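Hep_Hag family (Burkholderia pseudomallei, PDB 3S6L) probably mediates adhesion of the bacterium to host epithelial cells, as the YadA-like head domain of the trimeric autotransporter adhesin BoaA. Local coordinates at residues D91-G97 and D106-A112. Residues are numbered along the deposited sequence.
With ZN (zinc ion), chain T.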
ATOM      1  N   ASP A  91      -6.960  15.615   0.294  1.00 22.00           N
ATOM      2  CA  ASP A  91      -6.184  15.902  -0.919  1.00 22.16           C
ATOM      3  C   ASP A  91      -4.777  15.312  -0.744  1.00 21.59           C
ATOM      4  O   ASP A  91      -4.098  15.533   0.271  1.00 22.32           O
ATOM      5  CB  ASP A  91      -6.154  17.418  -1.206  1.00 22.98           C
ATOM      6  CG  ASP A  91      -7.548  17.996  -1.569  1.00 26.71           C
ATOM      7  OD1 ASP A  91      -8.493  17.223  -1.900  1.00 27.13           O
ATOM      8  OD2 ASP A  91      -7.699  19.249  -1.553  1.00 31.68           O
ATOM      9  N   GLY A  92      -4.354  14.508  -1.706  1.00 20.97           N
ATOM     10  CA  GLY A  92      -3.041  13.865  -1.624  1.00 20.23           C
ATOM     11  C   GLY A  92      -2.953  12.736  -0.602  1.00 19.40           C
ATOM     12  O   GLY A  92      -1.840  12.377  -0.160  1.00 19.25           O
ATOM     13  N   ALA A  93      -4.110  12.196  -0.213  1.00 17.96           N
ATOM     14  CA  ALA A  93      -4.192  11.194   0.854  1.00 17.41           C
ATOM     15  C   ALA A  93      -4.215   9.770   0.316  1.00 17.58           C
ATOM     16  O   ALA A  93      -4.867   9.505  -0.712  1.00 17.28           O
ATOM     17  CB  ALA A  93      -5.393  11.436   1.731  1.00 16.27           C
ATOM     18  N   SER A  94      -3.520   8.857   1.024  1.00 16.70           N
ATOM     19  CA  SER A  94      -3.416   7.459   0.628  1.00 16.10           C
ATOM     20  C   SER A  94      -3.648   6.533   1.809  1.00 16.61           C
ATOM     21  O   SER A  94      -2.923   6.611   2.825  1.00 16.55           O
ATOM     22  CB  SER A  94      -2.028   7.168   0.032  1.00 16.27           C
ATOM     23  OG  SER A  94      -1.676   8.113  -0.966  1.00 16.09           O
ATOM     24  N   ALA A  95      -4.653   5.657   1.679  1.00 16.41           N
ATOM     25  CA  ALA A  95      -5.022   4.723   2.748  1.00 16.09           C
ATOM     26  C   ALA A  95      -4.966   3.299   2.223  1.00 16.34           C
ATOM     27  O   ALA A  95      -5.550   2.975   1.190  1.00 17.22           O
ATOM     28  CB  ALA A  95      -6.391   5.037   3.266  1.00 14.88           C
ATOM     29  N   PHE A  96      -4.245   2.458   2.954  1.00 17.11           N
ATOM     30  CA  PHE A  96      -4.065   1.051   2.650  1.00 16.66           C
ATOM     31  C   PHE A  96      -4.433   0.202   3.863  1.00 16.72           C
ATOM     32  O   PHE A  96      -3.848   0.344   4.948  1.00 15.97           O
ATOM     33  CB  PHE A  96      -2.621   0.754   2.243  1.00 16.17           C
ATOM     34  CG  PHE A  96      -2.393  -0.711   1.891  1.00 18.44           C
ATOM     35  CD1 PHE A  96      -2.927  -1.259   0.701  1.00 17.79           C
ATOM     36  CD2 PHE A  96      -1.696  -1.557   2.760  1.00 16.77           C
ATOM     37  CE1 PHE A  96      -2.761  -2.633   0.380  1.00 17.64           C
ATOM     38  CE2 PHE A  96      -1.516  -2.911   2.443  1.00 18.10           C
ATOM     39  CZ  PHE A  96      -2.046  -3.454   1.249  1.00 17.01           C
ATOM     40  N   GLY A  97      -5.401  -0.691   3.669  1.00 16.47           N
ATOM     41  CA  GLY A  97      -5.758  -1.638   4.690  1.00 16.68           C
ATOM     42  C   GLY A  97      -7.231  -1.485   4.978  1.00 17.60           C
ATOM     43  O   GLY A  97      -7.788  -0.391   4.790  1.00 17.82           O
ATOM     44  N   ASP A 106      -2.451  15.305   2.392  1.00 22.55           N
ATOM     45  CA  ASP A 106      -1.109  14.741   2.222  1.00 21.98           C
ATOM     46  C   ASP A 106      -0.774  13.713   3.286  1.00 21.30           C
ATOM     47  O   ASP A 106       0.401  13.550   3.667  1.00 20.81           O
ATOM     48  CB  ASP A 106      -0.050  15.866   2.236  1.00 23.29           C
ATOM     49  CG  ASP A 106      -0.016  16.646   0.942  1.00 26.22           C
ATOM     50  OD1 ASP A 106      -0.469  16.126  -0.096  1.00 27.33           O
ATOM     51  OD2 ASP A 106       0.484  17.787   0.961  1.00 34.08           O
ATOM     52  N   SER A 107      -1.802  13.015   3.768  1.00 20.73           N
ATOM     53  CA  SER A 107      -1.605  11.998   4.787  1.00 19.98           C
ATOM     54  C   SER A 107      -1.544  10.587   4.167  1.00 19.19           C
ATOM     55  O   SER A 107      -1.947  10.381   3.041  1.00 18.48           O
ATOM     56  CB  SER A 107      -2.715  12.092   5.846  1.00 20.39           C
ATOM     57  OG  SER A 107      -3.958  11.682   5.290  1.00 19.66           O
ATOM     58  N   THR A 108      -1.054   9.621   4.929  1.00 18.69           N
ATOM     59  CA  THR A 108      -0.817   8.292   4.418  1.00 19.03           C
ATOM     60  C   THR A 108      -1.077   7.350   5.567  1.00 19.02           C
ATOM     61  O   THR A 108      -0.418   7.445   6.625  1.00 20.65           O
ATOM     62  CB  THR A 108       0.654   8.148   3.900  1.00 18.96           C
ATOM     63  OG1 THR A 108       0.924   9.184   2.945  1.00 19.12           O
ATOM     64  CG2 THR A 108       0.889   6.794   3.250  1.00 18.23           C
ATOM     65  N   ALA A 109      -2.070   6.484   5.385  1.00 18.18           N
ATOM     66  CA  ALA A 109      -2.488   5.527   6.411  1.00 18.21           C
ATOM     67  C   ALA A 109      -2.244   4.127   5.907  1.00 18.25           C
ATOM     68  O   ALA A 109      -2.893   3.702   4.937  1.00 18.91           O
ATOM     69  CB  ALA A 109      -3.982   5.717   6.772  1.00 17.36           C
ATOM     70  N   LEU A 110      -1.336   3.407   6.574  1.00 18.07           N
ATOM     71  CA  LEU A 110      -0.884   2.079   6.134  1.00 17.80           C
ATOM     72  C   LEU A 110      -1.116   1.008   7.198  1.00 17.68           C
ATOM     73  O   LEU A 110      -0.337   0.876   8.148  1.00 18.50           O
ATOM     74  CB  LEU A 110       0.607   2.167   5.758  1.00 17.69           C
ATOM     75  CG  LEU A 110       0.932   3.196   4.658  1.00 18.29           C
ATOM     76  CD1 LEU A 110       2.409   3.413   4.571  1.00 18.48           C
ATOM     77  CD2 LEU A 110       0.406   2.776   3.312  1.00 17.96           C
ATOM     78  N   GLY A 111      -2.206   0.263   7.077  1.00 17.66           N
ATOM     79  CA  GLY A 111      -2.558  -0.751   8.073  1.00 17.43           C
ATOM     80  C   GLY A 111      -4.043  -0.709   8.415  1.00 18.32           C
ATOM     81  O   GLY A 111      -4.669   0.367   8.399  1.00 17.60           O
ATOM     82  N   ALA A 112      -4.606  -1.876   8.722  1.00 17.62           N
ATOM     83  CA  ALA A 112      -6.043  -2.000   8.986  1.00 18.25           C
ATOM     84  C   ALA A 112      -6.433  -1.077  10.128  1.00 18.63           C
ATOM     85  O   ALA A 112      -5.780  -1.086  11.171  1.00 19.66           O
ATOM     86  CB  ALA A 112      -6.401  -3.447   9.334  1.00 17.10           C
TER
HETATM   87 ZN    ZN T 188      -1.433  17.778  -1.527  0.56 61.98          ZN
HETATM   88  O   HOH W   1      -0.441  10.191   0.516  1.00 14.89           O
HETATM   89  O   HOH W   2      -2.671  19.513  -1.644  1.00 14.23           O
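L110 packs its CD2 against the CB of F96, 3.8 Å apart, on one face of a parallel strand pair. S94 and T108 point to the same face. This face looks toward the trimer axis: L110 meets L110 of both other subunits, and F96 packs on A95 of the third subunit. A95 and A109 point to the opposite face, with their CB atoms 4.3 Å apart. There both touch A102 of strand 101-102, inside the coil.

The axes of strands 94-96 and 108-110 lie 5° from parallel and approach to 4.6 Å. They belong to successive coils of the left-handed parallel beta-roll of YadA-like heads, so residues pair 14 apart: S94 with T108, A95 with A109, F96 with L110. Hydrogen bonds alternate in direction along the pair. S94 N donates to S107 O (3.0 Å), A109 N to S94 O (2.7 Å), F96 N to A109 O (2.7 Å) and G111 N to F96 O (2.7 Å).

Before the strands the regular pattern breaks: D106 N donates to D91 O (2.7 Å). Water 1 joins the two chain segments: it donates to G92 O (2.7 Å) and S107 O (2.9 Å) and accepts from S94 OG (2.8 Å). G92 has positive phi, and a CB there would clash with D106 OD1. That carboxylate oxygen, D106 OD1, binds zinc at 2.4 Å, with water 2 also on the metal at 2.1 Å. At the other end, a CB on G97 would run into G111 C and A112 N.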